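Local coordinates for protein beta-1,4-exocellulase (Thermobifida fusca, PDB 4B4H) that is the catalytic domain of a family 6 cellobiohydrolase, Cel6B, a secreted enzyme that takes part in cellulose breakdown by hydrolysing its beta-1,4-glycosidic bonds, at residues Val38-Arg42 against Ile43-Glu47; Asn165-Gly168 against Tyr169-Lys173; Asn341-Pro344 against Gly345-Ala348. All coordinates share one frame; numbering follows the deposited sequence. Where two conformers were deposited one is given.

Contact 1. Residues Val38-Arg42 against Ile43-Glu47; sequences VWLDR and IGAIE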
ATOM      1  N   VAL A  38       4.076  -6.717   9.122  1.00  7.81           N
ATOM      2  CA  VAL A  38       5.131  -7.677   8.828  1.00  8.15           C
ATOM      3  C   VAL A  38       4.898  -8.116   7.394  1.00  7.95           C
ATOM      4  O   VAL A  38       3.794  -8.513   7.042  1.00  7.78           O
ATOM      5  CB  VAL A  38       5.095  -8.877   9.805  1.00  8.29           C
ATOM      6  CG1 VAL A  38       5.963 -10.028   9.294  1.00  8.52           C
ATOM      7  CG2 VAL A  38       5.521  -8.435  11.208  1.00  8.67           C
ATOM      8  N   TRP A  39       5.931  -8.004   6.565  1.00  8.08           N
ATOM      9  CA  TRP A  39       5.803  -8.292   5.131  1.00  8.35           C
ATOM     10  C   TRP A  39       6.231  -9.679   4.759  1.00  8.72           C
ATOM     11  O   TRP A  39       7.407 -10.035   4.889  1.00  9.52           O
ATOM     12  CB  TRP A  39       6.601  -7.290   4.319  1.00  7.96           C
ATOM     13  CG  TRP A  39       5.958  -5.932   4.275  1.00  7.80           C
ATOM     14  CD1 TRP A  39       5.656  -5.094   5.353  1.00  7.90           C
ATOM     15  CD2 TRP A  39       5.472  -5.203   3.091  1.00  7.83           C
ATOM     16  NE1 TRP A  39       5.041  -3.951   4.919  1.00  7.97           N
ATOM     17  CE2 TRP A  39       4.913  -3.935   3.590  1.00  8.02           C
ATOM     18  CE3 TRP A  39       5.473  -5.449   1.724  1.00  8.03           C
ATOM     19  CZ2 TRP A  39       4.369  -2.986   2.741  1.00  8.29           C
ATOM     20  CZ3 TRP A  39       4.926  -4.479   0.876  1.00  8.17           C
ATOM     21  CH2 TRP A  39       4.395  -3.274   1.374  1.00  8.46           C
ATOM     22  N   LEU A  40       5.291 -10.479   4.273  1.00  8.94           N
ATOM     23  CA  LEU A  40       5.670 -11.793   3.751  1.00  9.32           C
ATOM     24  C   LEU A  40       5.776 -11.697   2.230  1.00  9.92           C
ATOM     25  O   LEU A  40       4.841 -12.026   1.497  1.00  9.37           O
ATOM     26  CB  LEU A  40       4.716 -12.909   4.209  1.00  9.08           C
ATOM     27  CG  LEU A  40       4.297 -12.997   5.691  1.00  8.62           C
ATOM     28  CD1 LEU A  40       3.411 -14.209   5.963  1.00  8.59           C
ATOM     29  CD2 LEU A  40       5.470 -12.997   6.667  1.00  8.54           C
ATOM     30  N   ASP A  41       6.914 -11.179   1.778  1.00 10.61           N
ATOM     31  CA  ASP A  41       7.103 -10.808   0.389  1.00 11.44           C
ATOM     32  C   ASP A  41       7.870 -11.863  -0.392  1.00 11.54           C
ATOM     33  O   ASP A  41       8.243 -11.643  -1.547  1.00 11.54           O
ATOM     34  CB  ASP A  41       7.787  -9.440   0.300  1.00 12.66           C
ATOM     35  CG  ASP A  41       9.186  -9.437   0.897  1.00 13.45           C
ATOM     36  OD1 ASP A  41       9.451 -10.144   1.899  1.00 14.50           O
ATOM     37  OD2 ASP A  41      10.041  -8.701   0.358  1.00 14.46           O
ATOM     38  N   ARG A  42       8.103 -13.007   0.250  1.00 11.43           N
ATOM     39  CA  ARG A  42       8.718 -14.158  -0.413  0.50 11.42           C
ATOM     40  C   ARG A  42       8.519 -15.395   0.458  1.00 11.31           C
ATOM     41  O   ARG A  42       8.210 -15.280   1.645  1.00 11.01           O
ATOM     42  CB  ARG A  42      10.202 -13.909  -0.737  0.50 11.77           C
ATOM     43  CG  ARG A  42      11.063 -13.538   0.462  0.50 12.20           C
ATOM     44  CD  ARG A  42      12.385 -12.917   0.041  0.50 12.78           C
ATOM     45  NE  ARG A  42      13.303 -12.828   1.174  0.50 13.21           N
ATOM     46  CZ  ARG A  42      13.170 -11.968   2.179  0.50 13.49           C
ATOM     47  NH1 ARG A  42      12.157 -11.114   2.199  0.50 13.78           N
ATOM     48  NH2 ARG A  42      14.054 -11.961   3.166  0.50 13.52           N
ATOM     49  N   ILE A  43       8.666 -16.574  -0.147  1.00 11.17           N
ATOM     50  CA  ILE A  43       8.450 -17.848   0.551  1.00 11.28           C
ATOM     51  C   ILE A  43       9.285 -17.939   1.838  1.00 10.99           C
ATOM     52  O   ILE A  43       8.800 -18.439   2.858  1.00 10.71           O
ATOM     53  CB  ILE A  43       8.682 -19.072  -0.380  1.00 11.17           C
ATOM     54  CG1 ILE A  43       7.583 -19.146  -1.460  1.00 11.24           C
ATOM     55  CG2 ILE A  43       8.734 -20.372   0.422  1.00 11.60           C
ATOM     56  CD1 ILE A  43       7.840 -20.145  -2.575  1.00 11.46           C
ATOM     57  N   GLY A  44      10.505 -17.405   1.801  1.00 11.05           N
ATOM     58  CA  GLY A  44      11.452 -17.540   2.911  1.00 11.48           C
ATOM     59  C   GLY A  44      11.097 -16.730   4.145  1.00 11.90           C
ATOM     60  O   GLY A  44      11.632 -16.972   5.235  1.00 12.41           O
ATOM     61  N   ALA A  45      10.187 -15.776   3.984  1.00 11.78           N
ATOM     62  CA  ALA A  45       9.771 -14.925   5.096  1.00 11.70           C
ATOM     63  C   ALA A  45       8.819 -15.661   6.045  1.00 11.65           C
ATOM     64  O   ALA A  45       8.592 -15.231   7.185  1.00 11.77           O
ATOM     65  CB  ALA A  45       9.117 -13.657   4.565  1.00 11.74           C
ATOM     66  N   ILE A  46       8.241 -16.754   5.556  1.00 11.85           N
ATOM     67  CA  ILE A  46       7.232 -17.488   6.311  1.00 12.25           C
ATOM     68  C   ILE A  46       7.882 -18.154   7.525  1.00 13.68           C
ATOM     69  O   ILE A  46       7.492 -17.893   8.668  1.00 13.71           O
ATOM     70  CB  ILE A  46       6.499 -18.509   5.408  1.00 11.97           C
ATOM     71  CG1 ILE A  46       5.814 -17.786   4.238  1.00 11.48           C
ATOM     72  CG2 ILE A  46       5.480 -19.325   6.199  1.00 11.94           C
ATOM     73  CD1 ILE A  46       5.387 -18.711   3.108  1.00 11.70           C
ATOM     74  N   GLU A  47       8.881 -18.988   7.261  1.00 15.25           N
ATOM     75  CA  GLU A  47       9.709 -19.586   8.307  1.00 17.58           C
ATOM     76  C   GLU A  47      10.781 -18.642   8.841  1.00 18.53           C
ATOM     77  O   GLU A  47      11.320 -18.867   9.926  1.00 19.66           O
ATOM     78  CB  GLU A  47      10.347 -20.883   7.804  1.00 18.01           C
ATOM     79  CG  GLU A  47       9.391 -22.066   7.782  1.00 19.35           C
ATOM     80  CD  GLU A  47       9.028 -22.558   9.175  1.00 19.99           C
ATOM     81  OE1 GLU A  47       9.948 -22.744  10.003  1.00 20.48           O
ATOM     82  OE2 GLU A  47       7.823 -22.758   9.443  1.00 20.91           O
TER
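Ala45 turns its CB back over the chain that leads out of strand 38-40, where it meets the backbone of Leu40, Asp41 and Arg42 and, with Ala45 CB 4.3 Å from Leu40 CD2, the end of the leucine side chain. Leu40 places CG anti to its own carbonyl carbon (chi1 -46°), and from there the CD2 branch reaches alongside the short, weakly bonded helix 44-47, approaching Ala45 O as well. One backbone hydrogen bond crosses from the strand end to the helix, Ala45 N to Arg42 O at 3.1 Å. Ala45 CB packs against the same carbonyl oxygen, 3.5 Å from Arg42 O, so the residue that donates the bond also lays its methyl group against the acceptor. Arg42 starts with CG wedged between its backbone N and carbonyl carbon (chi1 56°), then runs extended to NE, its CG passing near Gly44 N. The guanidinium meets the carboxylate of Asp41 at its edge and in plane: Arg42 NH1 lies 2.9 Å from Asp41 OD1, a salt bridge whose hydrogen bond is bent and weak. Any hold on the carboxylate of Asp41, a predicted substrate-binding residue, is doubtful, because the bond is weak and Arg42 was deposited in two conformers. Trp39, likewise predicted to bind substrate, leads its indole away from the turn and donates NE1 to Val352 O. Ile43 N bonds to Glu97. Strand 38-40 pairs in parallel with strand 75-81 of the central sheet. Leu40 and Ile46 both rest on Ile114 of helix 103-121, and Leu40 also touches Leu59 of helix 59-70, so the turn lies between these two helices and the sheet.

Contact 2. Residues Asn165-Gly168 against Tyr169-Lys173; sequences NGVG and YALRK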
ATOM      1  N   ASN A 165      -7.240 -15.417  -9.876  1.00  7.59           N
ATOM      2  CA  ASN A 165      -7.349 -16.702  -9.191  1.00  7.71           C
ATOM      3  C   ASN A 165      -6.432 -16.836  -7.976  1.00  7.23           C
ATOM      4  O   ASN A 165      -6.811 -17.476  -6.999  1.00  7.12           O
ATOM      5  CB  ASN A 165      -7.090 -17.857 -10.160  1.00  8.43           C
ATOM      6  CG  ASN A 165      -8.228 -18.059 -11.139  1.00  9.09           C
ATOM      7  OD1 ASN A 165      -9.371 -17.706 -10.874  1.00  9.79           O
ATOM      8  ND2 ASN A 165      -7.914 -18.654 -12.287  1.00  9.49           N
ATOM      9  N   GLY A 166      -5.233 -16.250  -8.055  1.00  7.14           N
ATOM     10  CA  GLY A 166      -4.308 -16.217  -6.919  1.00  6.83           C
ATOM     11  C   GLY A 166      -4.951 -15.492  -5.753  1.00  6.80           C
ATOM     12  O   GLY A 166      -5.053 -16.051  -4.661  1.00  6.86           O
ATOM     13  N   VAL A 167      -5.379 -14.258  -6.003  1.00  6.68           N
ATOM     14  CA  VAL A 167      -6.062 -13.439  -5.000  1.00  6.49           C
ATOM     15  C   VAL A 167      -7.283 -14.150  -4.412  1.00  6.63           C
ATOM     16  O   VAL A 167      -7.454 -14.160  -3.187  1.00  6.54           O
ATOM     17  CB  VAL A 167      -6.444 -12.055  -5.568  1.00  6.52           C
ATOM     18  CG1 VAL A 167      -7.420 -11.344  -4.646  1.00  6.54           C
ATOM     19  CG2 VAL A 167      -5.204 -11.209  -5.802  1.00  6.53           C
ATOM     20  N   GLY A 168      -8.120 -14.746  -5.273  1.00  6.49           N
ATOM     21  CA  GLY A 168      -9.278 -15.511  -4.811  1.00  6.39           C
ATOM     22  C   GLY A 168      -8.893 -16.569  -3.812  1.00  6.29           C
ATOM     23  O   GLY A 168      -9.512 -16.683  -2.746  1.00  6.25           O
ATOM     24  N   TYR A 169      -7.859 -17.330  -4.167  1.00  6.11           N
ATOM     25  CA  TYR A 169      -7.340 -18.386  -3.335  1.00  6.02           C
ATOM     26  C   TYR A 169      -6.954 -17.916  -1.922  1.00  6.14           C
ATOM     27  O   TYR A 169      -7.334 -18.562  -0.925  1.00  6.21           O
ATOM     28  CB  TYR A 169      -6.184 -19.110  -4.064  1.00  6.03           C
ATOM     29  CG  TYR A 169      -5.783 -20.392  -3.374  1.00  6.06           C
ATOM     30  CD1 TYR A 169      -6.624 -21.510  -3.414  1.00  6.14           C
ATOM     31  CD2 TYR A 169      -4.591 -20.488  -2.654  1.00  6.08           C
ATOM     32  CE1 TYR A 169      -6.298 -22.677  -2.763  1.00  6.29           C
ATOM     33  CE2 TYR A 169      -4.243 -21.663  -2.000  1.00  6.13           C
ATOM     34  CZ  TYR A 169      -5.112 -22.758  -2.066  1.00  6.18           C
ATOM     35  OH  TYR A 169      -4.840 -23.961  -1.438  1.00  6.46           O
ATOM     36  N   ALA A 170      -6.273 -16.765  -1.855  1.00  5.99           N
ATOM     37  CA  ALA A 170      -5.777 -16.215  -0.590  1.00  5.71           C
ATOM     38  C   ALA A 170      -6.973 -15.791   0.240  1.00  5.67           C
ATOM     39  O   ALA A 170      -7.029 -16.055   1.435  1.00  5.95           O
ATOM     40  CB  ALA A 170      -4.834 -15.036  -0.814  1.00  5.86           C
ATOM     41  N   LEU A 171      -7.939 -15.169  -0.422  1.00  5.56           N
ATOM     42  CA  LEU A 171      -9.124 -14.726   0.288  1.00  5.62           C
ATOM     43  C   LEU A 171      -9.812 -15.912   0.927  1.00  5.99           C
ATOM     44  O   LEU A 171     -10.188 -15.855   2.087  1.00  6.02           O
ATOM     45  CB  LEU A 171     -10.077 -14.004  -0.643  1.00  5.50           C
ATOM     46  CG  LEU A 171      -9.601 -12.598  -0.998  1.00  5.39           C
ATOM     47  CD1 LEU A 171     -10.450 -12.080  -2.145  1.00  5.36           C
ATOM     48  CD2 LEU A 171      -9.744 -11.690   0.220  1.00  5.49           C
ATOM     49  N   ARG A 172      -9.970 -17.004   0.185  1.00  6.42           N
ATOM     50  CA  ARG A 172     -10.647 -18.152   0.766  1.00  6.61           C
ATOM     51  C   ARG A 172      -9.843 -18.813   1.888  1.00  6.70           C
ATOM     52  O   ARG A 172     -10.388 -19.151   2.942  1.00  7.14           O
ATOM     53  CB  ARG A 172     -10.986 -19.200  -0.295  1.00  6.79           C
ATOM     54  CG  ARG A 172     -11.518 -20.492   0.328  1.00  6.97           C
ATOM     55  CD  ARG A 172     -12.272 -21.379  -0.658  1.00  7.14           C
ATOM     56  NE  ARG A 172     -11.430 -21.787  -1.790  1.00  7.19           N
ATOM     57  CZ  ARG A 172     -10.581 -22.809  -1.795  1.00  7.32           C
ATOM     58  NH1 ARG A 172     -10.420 -23.606  -0.724  1.00  7.46           N
ATOM     59  NH2 ARG A 172      -9.882 -23.039  -2.917  1.00  7.78           N
ATOM     60  N   LYS A 173      -8.564 -19.059   1.633  1.00  6.73           N
ATOM     61  CA  LYS A 173      -7.732 -19.797   2.579  1.00  6.93           C
ATOM     62  C   LYS A 173      -7.564 -19.039   3.883  1.00  6.93           C
ATOM     63  O   LYS A 173      -7.662 -19.615   4.972  1.00  6.66           O
ATOM     64  CB  LYS A 173      -6.360 -20.117   1.967  1.00  7.07           C
ATOM     65  CG  LYS A 173      -6.313 -21.229   0.911  1.00  7.26           C
ATOM     66  CD  LYS A 173      -6.882 -22.575   1.344  1.00  7.77           C
ATOM     67  CE  LYS A 173      -6.050 -23.279   2.406  1.00  8.00           C
ATOM     68  NZ  LYS A 173      -6.515 -24.681   2.605  1.00  9.19           N
TER
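Val167 and Leu171 lie side by side one turn apart on helix 162-175, pointing the same way, with Val167 CG1 4.0 Å from Leu171 CD1. Four successive i to i+4 hydrogen bonds cross the contact. Leu171 N reaches Val167 O at 3.0 Å, and Ala170 N bonds to Gly166 O. Tyr169 N reaches Asn165 O at 3.0 Å, and this carbonyl also accepts from Ser212 OG. Arg172 N bonds to Gly168 O, and Lys173 N continues the ladder to Tyr169 O. The polar ends of the larger side chains find partners beyond the helix. Tyr169 places CG anti to its backbone N (chi1 -168°), which carries the ring to helix 103-121, where Tyr169 OH bonds to Asp112; Lys173 CG lies 3.5 Å above one face of the Tyr169 ring, offset toward the rim. Arg172 bends at chi3 and gives NE to Ser212 O. Leu171 meanwhile packs on Asn182 and Ile184 of strand 180-185. The backbone N-H and C=O groups across the contact thus satisfy one another, leaving the side-chain donors of Tyr169 and Arg172 for partners outside the helix, while Leu171 makes apolar contact with the sheet.

Contact 3. Residues Asn341-Pro344 against Gly345-Ala348; sequences NPAP and GVDA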
ATOM      1  N   ASN A 341     -10.684   4.288  13.210  1.00  8.77           N
ATOM      2  CA  ASN A 341     -11.904   4.919  12.679  1.00  8.42           C
ATOM      3  C   ASN A 341     -11.845   6.458  12.614  1.00  8.21           C
ATOM      4  O   ASN A 341     -12.678   7.162  13.207  1.00  8.08           O
ATOM      5  CB  ASN A 341     -13.129   4.393  13.459  1.00  8.36           C
ATOM      6  CG  ASN A 341     -14.453   4.837  12.870  1.00  8.23           C
ATOM      7  OD1 ASN A 341     -15.402   5.116  13.620  1.00  7.98           O
ATOM      8  ND2 ASN A 341     -14.540   4.929  11.557  1.00  8.22           N
ATOM      9  N   PRO A 342     -10.840   6.997  11.907  1.00  7.86           N
ATOM     10  CA  PRO A 342     -10.622   8.450  11.790  1.00  7.96           C
ATOM     11  C   PRO A 342     -11.665   9.226  10.974  1.00  7.99           C
ATOM     12  O   PRO A 342     -11.750  10.455  11.101  1.00  8.20           O
ATOM     13  CB  PRO A 342      -9.269   8.539  11.108  1.00  7.94           C
ATOM     14  CG  PRO A 342      -9.218   7.311  10.263  1.00  7.76           C
ATOM     15  CD  PRO A 342      -9.878   6.239  11.081  1.00  7.76           C
ATOM     16  N   ALA A 343     -12.448   8.525  10.157  1.00  7.84           N
ATOM     17  CA  ALA A 343     -13.334   9.160   9.188  1.00  7.88           C
ATOM     18  C   ALA A 343     -14.416   8.173   8.766  1.00  8.03           C
ATOM     19  O   ALA A 343     -14.210   6.980   8.904  1.00  8.57           O
ATOM     20  CB  ALA A 343     -12.521   9.597   7.971  1.00  7.90           C
ATOM     21  N   PRO A 344     -15.566   8.667   8.258  1.00  8.43           N
ATOM     22  CA  PRO A 344     -16.631   7.787   7.758  1.00  8.24           C
ATOM     23  C   PRO A 344     -16.105   6.673   6.832  1.00  8.14           C
ATOM     24  O   PRO A 344     -15.455   6.964   5.821  1.00  8.13           O
ATOM     25  CB  PRO A 344     -17.546   8.752   6.993  1.00  8.49           C
ATOM     26  CG  PRO A 344     -17.380  10.056   7.711  1.00  8.58           C
ATOM     27  CD  PRO A 344     -15.995  10.086   8.297  1.00  8.42           C
ATOM     28  N   GLY A 345     -16.366   5.421   7.204  1.00  7.71           N
ATOM     29  CA  GLY A 345     -16.028   4.273   6.352  1.00  8.02           C
ATOM     30  C   GLY A 345     -14.610   3.741   6.391  1.00  7.88           C
ATOM     31  O   GLY A 345     -14.319   2.743   5.736  1.00  7.80           O
ATOM     32  N   VAL A 346     -13.737   4.402   7.155  1.00  7.68           N
ATOM     33  CA  VAL A 346     -12.350   4.001   7.341  1.00  7.75           C
ATOM     34  C   VAL A 346     -12.185   3.289   8.700  1.00  7.57           C
ATOM     35  O   VAL A 346     -12.476   3.862   9.749  1.00  7.77           O
ATOM     36  CB  VAL A 346     -11.396   5.215   7.227  1.00  7.78           C
ATOM     37  CG1 VAL A 346      -9.951   4.831   7.497  1.00  7.93           C
ATOM     38  CG2 VAL A 346     -11.547   5.896   5.877  1.00  7.69           C
ATOM     39  N   ASP A 347     -11.788   2.018   8.679  1.00  7.26           N
ATOM     40  CA  ASP A 347     -11.486   1.252   9.894  1.00  7.12           C
ATOM     41  C   ASP A 347     -10.279   1.802  10.649  1.00  7.02           C
ATOM     42  O   ASP A 347     -10.217   1.719  11.876  1.00  7.04           O
ATOM     43  CB  ASP A 347     -11.229  -0.240   9.583  1.00  7.20           C
ATOM     44  CG  ASP A 347     -12.493  -1.026   9.278  1.00  7.43           C
ATOM     45  OD1 ASP A 347     -13.611  -0.551   9.548  1.00  7.74           O
ATOM     46  OD2 ASP A 347     -12.373  -2.161   8.756  1.00  7.15           O
ATOM     47  N   ALA A 348      -9.306   2.335   9.910  1.00  6.67           N
ATOM     48  CA  ALA A 348      -8.078   2.842  10.481  1.00  6.68           C
ATOM     49  C   ALA A 348      -7.172   3.477   9.447  1.00  6.68           C
ATOM     50  O   ALA A 348      -7.224   3.152   8.250  1.00  6.88           O
ATOM     51  CB  ALA A 348      -7.325   1.721  11.168  1.00  6.69           C
TER
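This is a hairpin connection with a type II beta turn in its loop, from Ala343 to Val346, joining outer strand 339-340 to strand 346-350 of the central sheet. The turn is sealed by Val346 N bonding to Ala343 O at 3.2 Å, and Gly345 takes the positive phi (83°) that the third position of such a turn requires. Asn341 then grips the start of the returning strand twice. Asn341 N donates to Asp347 O at 2.9 Å. The side chain, with CG anti to the backbone N (chi1 -172°), brings Asn341 ND2 to Val346 O, also at 2.9 Å. That second bond is straight, 166° at the hydrogen, and the acceptor lies in the plane of the amide. A CA-H...O contact adds to it, Asn341 CA to Val346 O at 3.2 Å. On the apolar side, the ring of Pro342 and the side chain of Val346 cross at about a right angle, Pro342 CG resting 3.8 Å from Val346 CG1. Leu263 of helix 262-276 touches both Ala343 and Val346. Val346 O is therefore held by an amide N-H and a CA-H together, and Asp347 O is shared between Asn341 N and Asn5 ND2, so these two carbonyls take asparagine donors, whereas in the turn a backbone N-H serves Ala343 O and Gln267 serves Pro344 O.

In the fold
The three separate local contacts belong to the one family 6 catalytic domain and follow one another along the chain without touching. Contacts 1 and 3 both reach the central sheet, at strands 38-40 and 346-350, with centres 29 Å apart. Helix 103-121 links contacts 1 and 2, whose centres are 17 Å apart: it packs against Leu40 and Ile46 in one and Tyr169 in the other. Contact 1 contains predicted substrate-binding residues, the side chain of Trp39 being about 4 Å from that of Lys353. In contact 2, Val167 is about 11 Å from the predicted proton donor Asp136, side chain to side chain. In contact 3, the side chain of Asp347 is about 5 Å from that of Asp4, a calcium ligand in a structure of this protein, though no calcium is bound to this chain here.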